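Local coordinates for type-2 ice-structuring protein (Brachyopsis rostratus, PDB 2ZIB) that binds to ice crystals and inhibits their growth, protecting fish blood from freezing in subzero sea water without depending on calcium, at residues A[54-67]-A[113-127]. Residues are numbered along the deposited sequence; the frame is centred on the assembly and turned at random.
Sequences QLYIKDIVAGIVWI and KCWDDLPCPASHASI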
ATOM      1  N   GLN A  54       5.768   7.838   1.624  1.00 12.36           N
ATOM      2  CA  GLN A  54       5.779   7.593   0.177  1.00 13.01           C
ATOM      3  C   GLN A  54       7.204   7.315  -0.257  1.00 13.54           C
ATOM      4  O   GLN A  54       7.476   6.383  -0.996  1.00 12.40           O
ATOM      5  CB  GLN A  54       5.196   8.806  -0.565  1.00 12.31           C
ATOM      6  CG  GLN A  54       5.311   8.762  -2.094  1.00 11.91           C
ATOM      7  CD  GLN A  54       4.343   7.780  -2.770  1.00  9.71           C
ATOM      8  OE1 GLN A  54       3.442   7.224  -2.119  1.00 10.03           O
ATOM      9  NE2 GLN A  54       4.530   7.552  -4.060  1.00 10.24           N
ATOM     10  N   LEU A  55       8.128   8.197   0.150  1.00 13.87           N
ATOM     11  CA  LEU A  55       9.502   8.070  -0.290  1.00 13.08           C
ATOM     12  C   LEU A  55      10.201   6.866   0.349  1.00 13.84           C
ATOM     13  O   LEU A  55      11.009   6.199  -0.297  1.00 14.05           O
ATOM     14  CB  LEU A  55      10.276   9.375   0.015  1.00 15.10           C
ATOM     15  CG  LEU A  55       9.828  10.616  -0.785  1.00 13.95           C
ATOM     16  CD1 LEU A  55      10.587  11.878  -0.235  1.00 15.41           C
ATOM     17  CD2 LEU A  55      10.042  10.421  -2.329  1.00 17.32           C
ATOM     18  N   TYR A  56       9.899   6.574   1.615  1.00 13.04           N
ATOM     19  CA  TYR A  56      10.470   5.361   2.203  1.00 14.53           C
ATOM     20  C   TYR A  56      10.024   4.098   1.435  1.00 14.26           C
ATOM     21  O   TYR A  56      10.820   3.208   1.134  1.00 14.60           O
ATOM     22  CB  TYR A  56      10.016   5.224   3.671  1.00 15.09           C
ATOM     23  CG  TYR A  56      10.495   3.922   4.276  1.00 14.00           C
ATOM     24  CD1 TYR A  56      11.816   3.810   4.732  1.00 16.54           C
ATOM     25  CD2 TYR A  56       9.669   2.804   4.384  1.00 13.98           C
ATOM     26  CE1 TYR A  56      12.325   2.601   5.260  1.00 17.32           C
ATOM     27  CE2 TYR A  56      10.155   1.603   4.900  1.00 14.43           C
ATOM     28  CZ  TYR A  56      11.462   1.506   5.348  1.00 16.34           C
ATOM     29  OH  TYR A  56      11.919   0.314   5.873  1.00 18.61           O
ATOM     30  N   ILE A  57       8.733   4.003   1.158  1.00 14.27           N
ATOM     31  CA  ILE A  57       8.206   2.829   0.462  1.00 14.64           C
ATOM     32  C   ILE A  57       8.727   2.779  -0.967  1.00 15.37           C
ATOM     33  O   ILE A  57       9.132   1.707  -1.440  1.00 14.99           O
ATOM     34  CB  ILE A  57       6.647   2.793   0.535  1.00 13.76           C
ATOM     35  CG1 ILE A  57       6.160   2.585   1.988  1.00 14.13           C
ATOM     36  CG2 ILE A  57       6.091   1.727  -0.387  1.00 14.95           C
ATOM     37  CD1 ILE A  57       4.668   2.938   2.237  1.00 17.83           C
ATOM     38  N   LYS A  58       8.769   3.936  -1.643  1.00 14.66           N
ATOM     39  CA  LYS A  58       9.345   4.012  -2.985  1.00 16.33           C
ATOM     40  C   LYS A  58      10.708   3.370  -2.993  1.00 16.62           C
ATOM     41  O   LYS A  58      11.051   2.634  -3.894  1.00 16.94           O
ATOM     42  CB  LYS A  58       9.446   5.479  -3.386  1.00 15.80           C
ATOM     43  CG  LYS A  58      10.328   5.740  -4.605  1.00 16.28           C
ATOM     44  CD  LYS A  58      10.609   7.226  -4.784  1.00 18.19           C
ATOM     45  CE  LYS A  58      11.677   7.486  -5.830  1.00 19.57           C
ATOM     46  NZ  LYS A  58      12.330   8.803  -5.569  1.00 21.20           N
ATOM     47  N   ASP A  59      11.507   3.652  -1.956  1.00 16.19           N
ATOM     48  CA  ASP A  59      12.870   3.150  -1.939  1.00 18.44           C
ATOM     49  C   ASP A  59      12.984   1.675  -1.652  1.00 19.13           C
ATOM     50  O   ASP A  59      14.001   1.068  -1.967  1.00 21.31           O
ATOM     51  CB  ASP A  59      13.699   3.946  -0.936  1.00 19.12           C
ATOM     52  CG  ASP A  59      13.894   5.398  -1.358  1.00 21.65           C
ATOM     53  OD1 ASP A  59      13.619   5.784  -2.538  1.00 23.48           O
ATOM     54  OD2 ASP A  59      14.291   6.250  -0.536  1.00 24.30           O
ATOM     55  N   ILE A  60      11.933   1.056  -1.130  1.00 19.67           N
ATOM     56  CA  ILE A  60      11.985  -0.382  -0.882  1.00 21.62           C
ATOM     57  C   ILE A  60      11.679  -1.194  -2.124  1.00 21.72           C
ATOM     58  O   ILE A  60      12.309  -2.226  -2.364  1.00 22.65           O
ATOM     59  CB  ILE A  60      11.000  -0.756   0.282  1.00 23.20           C
ATOM     60  CG1 ILE A  60      11.589  -0.348   1.632  1.00 26.96           C
ATOM     61  CG2 ILE A  60      10.590  -2.278   0.213  1.00 22.79           C
ATOM     62  CD1 ILE A  60      13.086  -0.471   1.703  1.00 30.65           C
ATOM     63  N   VAL A  61      10.712  -0.703  -2.899  1.00 20.77           N
ATOM     64  CA  VAL A  61       9.993  -1.551  -3.865  1.00 19.73           C
ATOM     65  C   VAL A  61      10.686  -1.541  -5.227  1.00 20.04           C
ATOM     66  O   VAL A  61      11.444  -0.621  -5.530  1.00 20.45           O
ATOM     67  CB  VAL A  61       8.511  -1.143  -4.000  1.00 19.57           C
ATOM     68  CG1 VAL A  61       7.782  -1.280  -2.667  1.00 20.34           C
ATOM     69  CG2 VAL A  61       8.341   0.275  -4.532  1.00 21.85           C
ATOM     70  N   ALA A  62      10.382  -2.519  -6.077  1.00 17.86           N
ATOM     71  CA  ALA A  62      11.137  -2.650  -7.328  1.00 19.39           C
ATOM     72  C   ALA A  62      10.366  -2.355  -8.586  1.00 19.43           C
ATOM     73  O   ALA A  62      10.893  -2.565  -9.679  1.00 21.14           O
ATOM     74  CB  ALA A  62      11.768  -4.034  -7.424  1.00 21.19           C
ATOM     75  N   GLY A  63       9.140  -1.899  -8.472  1.00 16.28           N
ATOM     76  CA  GLY A  63       8.250  -1.601  -9.634  1.00 14.61           C
ATOM     77  C   GLY A  63       6.840  -1.239  -9.144  1.00 12.49           C
ATOM     78  O   GLY A  63       6.672  -0.766  -7.997  1.00 13.65           O
ATOM     79  N   ILE A  64       5.829  -1.461  -9.981  1.00  9.48           N
ATOM     80  CA  ILE A  64       4.421  -1.284  -9.531  1.00  8.33           C
ATOM     81  C   ILE A  64       4.172  -2.150  -8.305  1.00  7.68           C
ATOM     82  O   ILE A  64       4.556  -3.331  -8.256  1.00  8.81           O
ATOM     83  CB  ILE A  64       3.457  -1.750 -10.638  1.00  7.41           C
ATOM     84  CG1 ILE A  64       3.537  -0.808 -11.842  1.00  9.60           C
ATOM     85  CG2 ILE A  64       2.027  -1.798 -10.087  1.00  8.67           C
ATOM     86  CD1 ILE A  64       2.831  -1.351 -13.065  1.00 11.28           C
ATOM     87  N   VAL A  65       3.492  -1.583  -7.306  1.00  7.38           N
ATOM     88  CA  VAL A  65       3.078  -2.389  -6.140  1.00  7.03           C
ATOM     89  C   VAL A  65       1.672  -2.014  -5.736  1.00  6.48           C
ATOM     90  O   VAL A  65       1.292  -0.831  -5.700  1.00  6.87           O
ATOM     91  CB  VAL A  65       4.008  -2.222  -4.880  1.00  8.91           C
ATOM     92  CG1 VAL A  65       5.324  -2.935  -5.088  1.00  9.87           C
ATOM     93  CG2 VAL A  65       4.179  -0.755  -4.435  1.00  8.87           C
ATOM     94  N   TRP A  66       0.886  -3.030  -5.409  1.00  5.79           N
ATOM     95  CA  TRP A  66      -0.372  -2.786  -4.706  1.00  5.89           C
ATOM     96  C   TRP A  66      -0.143  -2.193  -3.318  1.00  6.08           C
ATOM     97  O   TRP A  66       0.750  -2.638  -2.609  1.00  6.47           O
ATOM     98  CB  TRP A  66      -1.157  -4.085  -4.576  1.00  6.35           C
ATOM     99  CG  TRP A  66      -1.725  -4.648  -5.819  1.00  5.70           C
ATOM    100  CD1 TRP A  66      -1.607  -5.957  -6.263  1.00  7.45           C
ATOM    101  CD2 TRP A  66      -2.619  -3.994  -6.752  1.00  4.91           C
ATOM    102  NE1 TRP A  66      -2.373  -6.148  -7.386  1.00  6.35           N
ATOM    103  CE2 TRP A  66      -3.057  -4.987  -7.679  1.00  5.85           C
ATOM    104  CE3 TRP A  66      -3.195  -2.703  -6.825  1.00  5.72           C
ATOM    105  CZ2 TRP A  66      -3.964  -4.692  -8.715  1.00  6.85           C
ATOM    106  CZ3 TRP A  66      -4.077  -2.415  -7.868  1.00  6.14           C
ATOM    107  CH2 TRP A  66      -4.463  -3.416  -8.794  1.00  6.68           C
ATOM    108  N   ILE A  67      -0.945  -1.189  -2.979  1.00  5.73           N
ATOM    109  CA  ILE A  67      -1.017  -0.649  -1.602  1.00  6.66           C
ATOM    110  C   ILE A  67      -2.459  -0.704  -1.130  1.00  6.47           C
ATOM    111  O   ILE A  67      -3.341  -1.172  -1.874  1.00  6.50           O
ATOM    112  CB  ILE A  67      -0.351   0.744  -1.506  1.00  6.70           C
ATOM    113  CG1 ILE A  67      -0.988   1.745  -2.496  1.00  7.66           C
ATOM    114  CG2 ILE A  67       1.183   0.587  -1.725  1.00  8.47           C
ATOM    115  CD1 ILE A  67      -0.502   3.177  -2.302  1.00  8.49           C
ATOM    116  N   LYS A 113       6.491   6.927  -8.138  1.00  8.11           N
ATOM    117  CA  LYS A 113       5.512   5.953  -7.565  1.00  6.82           C
ATOM    118  C   LYS A 113       4.166   6.604  -7.303  1.00  6.92           C
ATOM    119  O   LYS A 113       3.415   6.182  -6.418  1.00  6.68           O
ATOM    120  CB  LYS A 113       6.116   5.330  -6.289  1.00  8.25           C
ATOM    121  CG  LYS A 113       7.282   4.443  -6.583  1.00  8.69           C
ATOM    122  CD  LYS A 113       6.780   2.999  -6.850  1.00 13.82           C
ATOM    123  CE  LYS A 113       7.723   2.187  -7.772  1.00 13.97           C
ATOM    124  NZ  LYS A 113       7.728   2.762  -9.207  1.00 11.41           N
ATOM    125  N   CYS A 114       3.806   7.600  -8.117  1.00  7.08           N
ATOM    126  CA  CYS A 114       2.497   8.197  -7.960  1.00  7.00           C
ATOM    127  C   CYS A 114       1.405   7.140  -8.087  1.00  6.80           C
ATOM    128  O   CYS A 114       1.562   6.106  -8.785  1.00  7.07           O
ATOM    129  CB  CYS A 114       2.299   9.360  -8.947  1.00  8.11           C
ATOM    130  SG  CYS A 114       2.354   8.941 -10.721  1.00  8.97           S
ATOM    131  N   TRP A 115       0.265   7.403  -7.435  1.00  6.94           N
ATOM    132  CA  TRP A 115      -0.781   6.388  -7.334  1.00  6.45           C
ATOM    133  C   TRP A 115      -1.764   6.401  -8.508  1.00  5.78           C
ATOM    134  O   TRP A 115      -2.024   7.450  -9.106  1.00  6.80           O
ATOM    135  CB  TRP A 115      -1.602   6.598  -6.064  1.00  7.14           C
ATOM    136  CG  TRP A 115      -0.795   6.670  -4.801  1.00  6.53           C
ATOM    137  CD1 TRP A 115       0.540   6.376  -4.583  1.00  7.57           C
ATOM    138  CD2 TRP A 115      -1.300   7.139  -3.561  1.00  7.68           C
ATOM    139  NE1 TRP A 115       0.872   6.601  -3.256  1.00  7.68           N
ATOM    140  CE2 TRP A 115      -0.237   7.090  -2.617  1.00  7.68           C
ATOM    141  CE3 TRP A 115      -2.570   7.609  -3.137  1.00  8.08           C
ATOM    142  CZ2 TRP A 115      -0.400   7.486  -1.263  1.00  9.89           C
ATOM    143  CZ3 TRP A 115      -2.735   7.992  -1.772  1.00  9.82           C
ATOM    144  CH2 TRP A 115      -1.643   7.929  -0.868  1.00  9.66           C
ATOM    145  N   ASP A 116      -2.332   5.241  -8.815  1.00  6.41           N
ATOM    146  CA  ASP A 116      -3.366   5.128  -9.823  1.00  6.53           C
ATOM    147  C   ASP A 116      -4.321   4.035  -9.399  1.00  6.30           C
ATOM    148  O   ASP A 116      -3.946   3.152  -8.607  1.00  7.03           O
ATOM    149  CB  ASP A 116      -2.730   4.861 -11.191  1.00  6.99           C
ATOM    150  CG  ASP A 116      -3.643   5.097 -12.374  1.00  8.18           C
ATOM    151  OD1 ASP A 116      -4.786   5.579 -12.233  1.00  8.82           O
ATOM    152  OD2 ASP A 116      -3.176   4.837 -13.508  1.00 10.29           O
ATOM    153  N   ASP A 117      -5.541   4.096  -9.940  1.00  6.10           N
ATOM    154  CA  ASP A 117      -6.570   3.102  -9.638  1.00  6.85           C
ATOM    155  C   ASP A 117      -6.752   2.184 -10.828  1.00  6.44           C
ATOM    156  O   ASP A 117      -7.038   2.628 -11.939  1.00  7.84           O
ATOM    157  CB  ASP A 117      -7.881   3.789  -9.162  1.00  8.22           C
ATOM    158  CG  ASP A 117      -8.449   4.878 -10.056  1.00  8.88           C
ATOM    159  OD1 ASP A 117      -7.778   5.546 -10.877  1.00  9.55           O
ATOM    160  OD2 ASP A 117      -9.659   5.161  -9.858  1.00  9.37           O
ATOM    161  N   LEU A 118      -6.489   0.903 -10.589  1.00  6.48           N
ATOM    162  CA  LEU A 118      -6.426  -0.124 -11.645  1.00  7.01           C
ATOM    163  C   LEU A 118      -7.437  -1.228 -11.320  1.00  6.67           C
ATOM    164  O   LEU A 118      -7.918  -1.320 -10.174  1.00  6.75           O
ATOM    165  CB  LEU A 118      -5.018  -0.755 -11.665  1.00  8.65           C
ATOM    166  CG  LEU A 118      -3.968  -0.055 -12.513  1.00  9.78           C
ATOM    167  CD1 LEU A 118      -4.228  -0.180 -13.983  1.00 12.12           C
ATOM    168  CD2 LEU A 118      -3.706   1.433 -12.165  1.00 10.74           C
ATOM    169  N   PRO A 119      -7.712  -2.122 -12.284  1.00  6.43           N
ATOM    170  CA  PRO A 119      -8.546  -3.292 -11.963  1.00  6.60           C
ATOM    171  C   PRO A 119      -7.906  -4.136 -10.863  1.00  6.65           C
ATOM    172  O   PRO A 119      -6.735  -4.511 -10.960  1.00  6.74           O
ATOM    173  CB  PRO A 119      -8.602  -4.047 -13.284  1.00  7.25           C
ATOM    174  CG  PRO A 119      -8.333  -2.984 -14.333  1.00  7.37           C
ATOM    175  CD  PRO A 119      -7.289  -2.098 -13.697  1.00  7.12           C
ATOM    176  N   CYS A 120      -8.702  -4.466  -9.852  1.00  7.12           N
ATOM    177  CA  CYS A 120      -8.213  -5.248  -8.733  1.00  6.88           C
ATOM    178  C   CYS A 120      -7.627  -6.611  -9.164  1.00  6.44           C
ATOM    179  O   CYS A 120      -6.704  -7.079  -8.487  1.00  7.19           O
ATOM    180  CB  CYS A 120      -9.367  -5.447  -7.735  1.00  7.04           C
ATOM    181  SG  CYS A 120      -9.984  -3.866  -7.054  1.00  8.27           S
ATOM    182  N   PRO A 121      -8.106  -7.256 -10.262  1.00  7.07           N
ATOM    183  CA  PRO A 121      -7.484  -8.519 -10.677  1.00  7.82           C
ATOM    184  C   PRO A 121      -6.091  -8.384 -11.300  1.00  7.41           C
ATOM    185  O   PRO A 121      -5.471  -9.404 -11.538  1.00  9.19           O
ATOM    186  CB  PRO A 121      -8.475  -9.083 -11.726  1.00  9.28           C
ATOM    187  CG  PRO A 121      -9.791  -8.441 -11.375  1.00  8.73           C
ATOM    188  CD  PRO A 121      -9.408  -7.033 -10.959  1.00  7.40           C
ATOM    189  N   ALA A 122      -5.569  -7.173 -11.518  1.00  6.97           N
ATOM    190  CA  ALA A 122      -4.218  -7.094 -12.074  1.00  6.99           C
ATOM    191  C   ALA A 122      -3.210  -7.745 -11.111  1.00  7.85           C
ATOM    192  O   ALA A 122      -3.345  -7.654  -9.875  1.00  7.58           O
ATOM    193  CB  ALA A 122      -3.814  -5.622 -12.359  1.00  8.09           C
ATOM    194  N   SER A 123      -2.175  -8.358 -11.674  1.00  9.12           N
ATOM    195  CA  SER A 123      -1.225  -9.123 -10.913  1.00  8.88           C
ATOM    196  C   SER A 123       0.035  -8.330 -10.672  1.00  8.56           C
ATOM    197  O   SER A 123       0.783  -8.067 -11.607  1.00  9.17           O
ATOM    198  CB  SER A 123      -0.896 -10.372 -11.720  1.00 11.71           C
ATOM    199  OG  SER A 123      -0.106 -11.203 -10.892  1.00 15.31           O
ATOM    200  N   HIS A 124       0.282  -7.924  -9.433  1.00  7.98           N
ATOM    201  CA  HIS A 124       1.416  -7.079  -9.083  1.00  7.57           C
ATOM    202  C   HIS A 124       2.013  -7.491  -7.764  1.00  7.60           C
ATOM    203  O   HIS A 124       1.329  -8.083  -6.900  1.00  7.47           O
ATOM    204  CB  HIS A 124       0.989  -5.594  -9.000  1.00  7.78           C
ATOM    205  CG  HIS A 124       0.506  -5.034 -10.299  1.00  7.21           C
ATOM    206  ND1 HIS A 124       1.332  -4.877 -11.401  1.00  8.53           N
ATOM    207  CD2 HIS A 124      -0.713  -4.558 -10.675  1.00  8.60           C
ATOM    208  CE1 HIS A 124       0.628  -4.325 -12.376  1.00  9.65           C
ATOM    209  NE2 HIS A 124      -0.600  -4.102 -11.955  1.00  9.63           N
ATOM    210  N   ALA A 125       3.297  -7.180  -7.591  1.00  7.18           N
ATOM    211  CA  ALA A 125       3.933  -7.224  -6.277  1.00  6.53           C
ATOM    212  C   ALA A 125       3.188  -6.274  -5.324  1.00  7.00           C
ATOM    213  O   ALA A 125       2.316  -5.495  -5.755  1.00  7.10           O
ATOM    214  CB  ALA A 125       5.426  -6.840  -6.428  1.00  8.29           C
ATOM    215  N   SER A 126       3.548  -6.326  -4.032  1.00  6.76           N
ATOM    216  CA  SER A 126       2.799  -5.546  -3.057  1.00  7.01           C
ATOM    217  C   SER A 126       3.673  -5.229  -1.878  1.00  6.87           C
ATOM    218  O   SER A 126       4.772  -5.781  -1.704  1.00  7.44           O
ATOM    219  CB  SER A 126       1.539  -6.318  -2.656  1.00  6.90           C
ATOM    220  OG  SER A 126       1.869  -7.627  -2.135  1.00  7.13           O
ATOM    221  N   ILE A 127       3.149  -4.398  -1.003  1.00  6.53           N
ATOM    222  CA  ILE A 127       3.843  -4.024   0.235  1.00  6.36           C
ATOM    223  C   ILE A 127       2.865  -4.052   1.385  1.00  5.46           C
ATOM    224  O   ILE A 127       1.752  -3.477   1.305  1.00  6.46           O
ATOM    225  CB  ILE A 127       4.599  -2.692   0.122  1.00  8.57           C
ATOM    226  CG1 ILE A 127       5.425  -2.394   1.369  1.00 12.68           C
ATOM    227  CG2 ILE A 127       3.719  -1.618  -0.296  1.00 10.73           C
ATOM    228  CD1 ILE A 127       6.943  -2.223   1.080  1.00 18.54           C
TER
HETATM  229  O   HOH W   1       4.298  -5.547  -9.760  1.00 12.58           O
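W66 sets its indole among P119, A122 and H124, in the bend linking strands 115-118 and 124-127. Its N-H is shared: M29 O is the stronger acceptor, and A122 O takes a bent second bond from NE1 at 3.1 Å, lying in the ring plane while the N-H comes from above the carbonyl plane. At the six-membered end CH2 sits near P119 O and L118 CB. H124 stands between W66 and I64. It turns an edge to the indole face in a T-shaped pair, planes at 76°, and its CB lies over the five-membered ring. Over one imidazole face, I64 CG2 stands 3.5 Å from the H124 ring centroid, almost on its normal; chi1 of -68° places this methyl anti to the backbone N, while CD1 reaches CE1.

Strand 65-67 runs parallel to 124-127. W66 N donates to A125 O at 2.9 Å, and a weak bond from I127 N to W66 O follows. Just before this pairing, a water accepts from A125 N and donates to I64 O, joining the two backbones.

I127 packs between helix 51-60 and the sheet: CD1 meets I60 and V61, and CG2 meets I57, V65 and I67. Q54, bent at chi2 (74°), turns its amide to the start of strand 115-118 and the loop before it, OE1 accepting from W115 NE1 at 2.9 Å and NE2 giving a weak bond to K113 O. I67 CD1 makes a CH-pi contact over the W115 five-membered ring. K113 slides past V61, its CE 3.1 Å from G63 O, while NZ bonds to T108 O and A110 O.

The type I turn 119-122 lies in the bend beside W66, tied to strand 104-107 by C104-C120. With C38-C128, this disulfide forms the pair usual in C-type lectin domains.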